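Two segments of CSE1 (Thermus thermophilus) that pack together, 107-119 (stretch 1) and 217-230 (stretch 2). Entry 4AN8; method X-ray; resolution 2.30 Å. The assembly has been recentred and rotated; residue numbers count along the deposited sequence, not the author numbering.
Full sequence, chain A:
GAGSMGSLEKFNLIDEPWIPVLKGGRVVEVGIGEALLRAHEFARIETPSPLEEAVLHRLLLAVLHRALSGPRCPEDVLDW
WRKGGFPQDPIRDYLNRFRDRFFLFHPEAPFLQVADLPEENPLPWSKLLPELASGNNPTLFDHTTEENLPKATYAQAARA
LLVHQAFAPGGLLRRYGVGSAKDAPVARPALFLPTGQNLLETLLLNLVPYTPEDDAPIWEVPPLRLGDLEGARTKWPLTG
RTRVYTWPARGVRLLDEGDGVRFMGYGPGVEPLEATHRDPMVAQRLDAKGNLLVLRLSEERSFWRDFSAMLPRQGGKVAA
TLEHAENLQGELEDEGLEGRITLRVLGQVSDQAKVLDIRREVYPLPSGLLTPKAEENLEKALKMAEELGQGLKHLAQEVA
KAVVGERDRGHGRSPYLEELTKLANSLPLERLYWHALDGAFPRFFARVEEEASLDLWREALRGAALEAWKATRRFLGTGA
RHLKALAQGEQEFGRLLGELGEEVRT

Stretch 1, residues 107-119: PEAPFLQVADLPE
Stretch 2, residues 217-230: PIWEVPPLRLGDLE

Segments distant in sequence can pack without forming a sheet, through side-chain and water-mediated contacts to backbone groups. Two stretches of Thermus thermophilus CSE1 illustrate this, burying 632 Å² between them. Stretch 1 is irregular: a type II turn spans Pro-110 to Gln-113, with Leu-112 at phi/psi 56/28, and a type I turn spans Val-114 to Leu-117. Stretch 2 is largely loop or turn, with a weakly bonded helix near 226-229. From Ala-109 opposite Pro-223 (CA to CA, 5.4 Å), the register runs in the same direction through Val-114 and Leu-224 (CA to CA, 5.6 Å) to Leu-117 and Leu-226 (CA to CA, 5.9 Å), whereas Phe-111 pairs with Trp-219 and Leu-112 with Ile-218, in reversed order, with CA to CA distances of 7.5 and 7.1 Å.

Charge and hydrogen bonding centre on Arg-225 (chi m, m, t, -122°). Its CA-to-CB bond points away, yet the guanidinium returns to Glu-108 (m, m), whose carbonyl O accepts from Arg-225 NH1 at 2.8 Å and Arg-225 NH2 at 3.0 Å near the guanidinium plane. Glu-108 OE1 adds a salt bridge to Arg-225 NH2 at 3.1 Å, although this glutamate is poorly ordered. Asp-116 (chi1 p) accepts from Leu-226 N through OD1 at 2.7 Å.

Water links further polar groups across the stretches. Water 2 accepts from Ala-115 N at 2.8 Å and lies 2.8 Å from Leu-224 O; water 3 donates to Asp-116 OD2 at 2.5 Å and accepts from Gly-227 N at 2.9 Å.

Apolar side chains supply the remaining contacts. Phe-111 (t, 82°) meets Trp-219 (p, 82°) obliquely, CE1 to CE3, at 3.8 Å; Leu-112 (-108°, m) CD2 lies 3.4 Å from Ile-218 (t, p) CG2. Val-114 (t) sets CG2 3.6 Å from Leu-229 (m, t) CD1, while Pro-118 CD approaches Leu-226 (t, p) CD2 at 3.7 Å.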

# COMPACT_ATOMS: atom_id res chain seq x y z
N PRO A 107 0.77 18.24 -27.33
CA PRO A 107 1.59 17.84 -28.49
C PRO A 107 3.06 17.59 -28.13
O PRO A 107 3.71 16.86 -28.86
CB PRO A 107 1.46 19.03 -29.44
CG PRO A 107 1.16 20.19 -28.55
CD PRO A 107 0.35 19.65 -27.40
N GLU A 108 3.55 18.16 -27.03
CA GLU A 108 4.97 18.10 -26.68
C GLU A 108 5.28 17.39 -25.36
O GLU A 108 6.31 16.71 -25.24
CB GLU A 108 5.55 19.52 -26.62
CG GLU A 108 5.69 20.20 -27.97
CD GLU A 108 6.72 19.53 -28.86
OE1 GLU A 108 7.84 19.26 -28.37
OE2 GLU A 108 6.40 19.26 -30.04
N ALA A 109 4.42 17.58 -24.36
CA ALA A 109 4.72 17.09 -23.02
C ALA A 109 3.49 16.54 -22.27
O ALA A 109 3.20 16.97 -21.17
CB ALA A 109 5.38 18.19 -22.21
N PRO A 110 2.79 15.56 -22.85
CA PRO A 110 1.62 15.08 -22.11
C PRO A 110 2.05 14.46 -20.77
O PRO A 110 3.12 13.86 -20.68
CB PRO A 110 1.00 14.05 -23.05
CG PRO A 110 2.20 13.54 -23.92
CD PRO A 110 3.17 14.70 -24.00
N PHE A 111 1.23 14.64 -19.74
CA PHE A 111 1.56 14.23 -18.38
C PHE A 111 1.85 12.72 -18.26
O PHE A 111 1.03 11.86 -18.64
CB PHE A 111 0.42 14.66 -17.44
CG PHE A 111 0.65 14.31 -16.01
CD1 PHE A 111 1.44 15.11 -15.20
CD2 PHE A 111 0.11 13.15 -15.48
CE1 PHE A 111 1.67 14.77 -13.90
CE2 PHE A 111 0.34 12.81 -14.18
CZ PHE A 111 1.11 13.63 -13.38
N LEU A 112 3.03 12.40 -17.75
CA LEU A 112 3.46 11.00 -17.54
C LEU A 112 3.41 10.12 -18.80
O LEU A 112 3.26 8.91 -18.71
CB LEU A 112 2.64 10.35 -16.42
CG LEU A 112 3.34 10.10 -15.08
CD1 LEU A 112 4.73 9.45 -15.24
CD2 LEU A 112 3.48 11.38 -14.30
N GLN A 113 3.57 10.73 -19.97
CA GLN A 113 3.40 10.01 -21.22
C GLN A 113 4.54 10.32 -22.20
O GLN A 113 5.43 11.10 -21.88
CB GLN A 113 2.03 10.33 -21.83
CG GLN A 113 0.87 9.92 -20.95
CD GLN A 113 -0.41 10.57 -21.38
OE1 GLN A 113 -0.97 10.23 -22.40
NE2 GLN A 113 -0.89 11.53 -20.60
N VAL A 114 4.52 9.69 -23.37
CA VAL A 114 5.58 9.86 -24.36
C VAL A 114 4.92 10.42 -25.61
O VAL A 114 4.11 9.73 -26.25
CB VAL A 114 6.24 8.50 -24.72
CG1 VAL A 114 7.40 8.70 -25.73
CG2 VAL A 114 6.72 7.77 -23.46
N ALA A 115 5.24 11.67 -25.94
CA ALA A 115 4.51 12.40 -26.95
C ALA A 115 4.59 11.75 -28.32
O ALA A 115 3.66 11.85 -29.10
CB ALA A 115 5.00 13.84 -27.03
N ASP A 116 5.70 11.08 -28.61
CA ASP A 116 5.91 10.53 -29.94
C ASP A 116 5.82 9.01 -30.05
O ASP A 116 6.35 8.42 -31.00
CB ASP A 116 7.22 11.03 -30.57
CG ASP A 116 8.43 10.75 -29.71
OD1 ASP A 116 8.31 9.95 -28.76
OD2 ASP A 116 9.50 11.32 -29.98
N LEU A 117 5.18 8.36 -29.08
CA LEU A 117 4.78 6.98 -29.28
C LEU A 117 3.86 7.01 -30.48
O LEU A 117 3.00 7.86 -30.57
CB LEU A 117 4.04 6.44 -28.06
CG LEU A 117 4.88 5.68 -27.04
CD1 LEU A 117 4.06 5.35 -25.77
CD2 LEU A 117 5.47 4.42 -27.68
N PRO A 118 4.06 6.10 -31.43
CA PRO A 118 3.16 5.99 -32.58
C PRO A 118 1.72 5.65 -32.19
O PRO A 118 1.50 4.96 -31.21
CB PRO A 118 3.76 4.84 -33.41
CG PRO A 118 4.89 4.28 -32.58
CD PRO A 118 5.31 5.34 -31.62
N GLU A 119 0.75 6.14 -32.97
CA GLU A 119 -0.66 5.85 -32.73
C GLU A 119 -1.09 4.56 -33.38
O GLU A 119 -2.23 4.12 -33.20
CB GLU A 119 -1.54 6.97 -33.27
CG GLU A 119 -1.16 8.36 -32.80
CD GLU A 119 -2.12 9.42 -33.29
OE1 GLU A 119 -3.30 9.08 -33.55
OE2 GLU A 119 -1.69 10.58 -33.42
N PRO A 217 10.57 15.53 -9.72
CA PRO A 217 9.47 14.73 -10.27
C PRO A 217 9.55 14.76 -11.80
O PRO A 217 10.26 15.60 -12.38
CB PRO A 217 8.22 15.47 -9.78
CG PRO A 217 8.68 16.92 -9.58
CD PRO A 217 10.13 16.81 -9.14
N ILE A 218 8.80 13.85 -12.44
CA ILE A 218 8.87 13.68 -13.87
C ILE A 218 8.61 14.98 -14.63
O ILE A 218 9.17 15.18 -15.71
CB ILE A 218 7.87 12.59 -14.35
CG1 ILE A 218 8.17 12.18 -15.81
CG2 ILE A 218 6.40 13.06 -14.17
CD1 ILE A 218 9.52 11.49 -16.00
N TRP A 219 7.78 15.88 -14.09
CA TRP A 219 7.45 17.10 -14.81
C TRP A 219 8.50 18.22 -14.71
O TRP A 219 8.38 19.24 -15.39
CB TRP A 219 6.07 17.64 -14.39
CG TRP A 219 5.98 17.89 -12.92
CD1 TRP A 219 6.42 19.00 -12.26
CD2 TRP A 219 5.42 17.03 -11.93
NE1 TRP A 219 6.20 18.87 -10.91
CE2 TRP A 219 5.57 17.67 -10.68
CE3 TRP A 219 4.84 15.77 -11.96
CZ2 TRP A 219 5.12 17.11 -9.49
CZ3 TRP A 219 4.39 15.20 -10.75
CH2 TRP A 219 4.54 15.87 -9.55
N GLU A 220 9.53 18.02 -13.89
CA GLU A 220 10.62 18.99 -13.73
C GLU A 220 11.82 18.69 -14.63
O GLU A 220 12.81 19.43 -14.63
CB GLU A 220 11.08 19.07 -12.26
CG GLU A 220 10.19 19.92 -11.33
CD GLU A 220 10.84 20.15 -9.98
OE1 GLU A 220 12.09 20.23 -9.94
OE2 GLU A 220 10.13 20.26 -8.95
N VAL A 221 11.75 17.59 -15.37
CA VAL A 221 12.79 17.21 -16.31
C VAL A 221 12.16 17.18 -17.72
O VAL A 221 10.94 17.24 -17.86
CB VAL A 221 13.46 15.86 -15.93
CG1 VAL A 221 14.04 15.92 -14.53
CG2 VAL A 221 12.49 14.70 -16.02
N PRO A 222 13.00 17.14 -18.76
CA PRO A 222 12.44 17.26 -20.11
C PRO A 222 11.57 16.06 -20.46
O PRO A 222 11.81 14.96 -19.96
CB PRO A 222 13.69 17.28 -21.01
CG PRO A 222 14.81 17.67 -20.12
CD PRO A 222 14.47 17.12 -18.76
N PRO A 223 10.55 16.28 -21.30
CA PRO A 223 9.63 15.19 -21.67
C PRO A 223 10.40 14.05 -22.30
O PRO A 223 11.44 14.25 -22.90
CB PRO A 223 8.68 15.84 -22.69
CG PRO A 223 9.27 17.18 -23.01
CD PRO A 223 10.15 17.57 -21.87
N LEU A 224 9.90 12.84 -22.15
CA LEU A 224 10.61 11.67 -22.63
C LEU A 224 10.21 11.45 -24.05
O LEU A 224 9.06 11.71 -24.40
CB LEU A 224 10.27 10.45 -21.78
CG LEU A 224 10.65 10.54 -20.30
CD1 LEU A 224 10.04 9.38 -19.50
CD2 LEU A 224 12.15 10.59 -20.13
N ARG A 225 11.14 10.97 -24.87
CA ARG A 225 10.84 10.68 -26.28
C ARG A 225 11.06 9.20 -26.57
O ARG A 225 11.81 8.52 -25.86
CB ARG A 225 11.72 11.54 -27.17
CG ARG A 225 11.51 13.03 -26.96
CD ARG A 225 10.17 13.46 -27.54
NE ARG A 225 9.98 14.90 -27.47
CZ ARG A 225 8.97 15.50 -26.83
NH1 ARG A 225 8.05 14.77 -26.21
NH2 ARG A 225 8.88 16.83 -26.83
N LEU A 226 10.40 8.69 -27.59
CA LEU A 226 10.51 7.27 -27.90
C LEU A 226 11.96 6.84 -28.11
O LEU A 226 12.40 5.77 -27.62
CB LEU A 226 9.66 6.91 -29.13
CG LEU A 226 9.76 5.42 -29.48
CD1 LEU A 226 9.51 4.52 -28.24
CD2 LEU A 226 8.81 5.09 -30.60
N GLY A 227 12.73 7.69 -28.81
CA GLY A 227 14.12 7.41 -29.10
C GLY A 227 14.97 7.23 -27.86
O GLY A 227 16.00 6.57 -27.91
N ASP A 228 14.53 7.81 -26.74
CA ASP A 228 15.29 7.63 -25.48
C ASP A 228 14.92 6.36 -24.73
O ASP A 228 15.61 5.95 -23.81
CB ASP A 228 15.14 8.85 -24.57
CG ASP A 228 15.72 10.10 -25.18
OD1 ASP A 228 16.95 10.13 -25.47
OD2 ASP A 228 14.96 11.06 -25.39
N LEU A 229 13.84 5.72 -25.15
CA LEU A 229 13.29 4.64 -24.37
C LEU A 229 13.43 3.31 -25.08
O LEU A 229 13.54 2.28 -24.44
CB LEU A 229 11.80 4.91 -24.09
CG LEU A 229 11.57 6.19 -23.26
CD1 LEU A 229 10.07 6.49 -23.05
CD2 LEU A 229 12.31 6.06 -21.93
N GLU A 230 13.42 3.30 -26.40
CA GLU A 230 13.55 2.02 -27.09
C GLU A 230 14.88 1.34 -26.75
O GLU A 230 15.85 2.01 -26.40
CB GLU A 230 13.36 2.17 -28.60
CG GLU A 230 14.21 3.23 -29.23
CD GLU A 230 13.92 3.40 -30.71
OE1 GLU A 230 13.53 2.39 -31.35
OE2 GLU A 230 14.06 4.53 -31.22
O HOH W 1 7.48 12.95 -19.77
O HOH W 2 6.76 13.23 -24.13
O HOH W 3 11.62 9.99 -30.24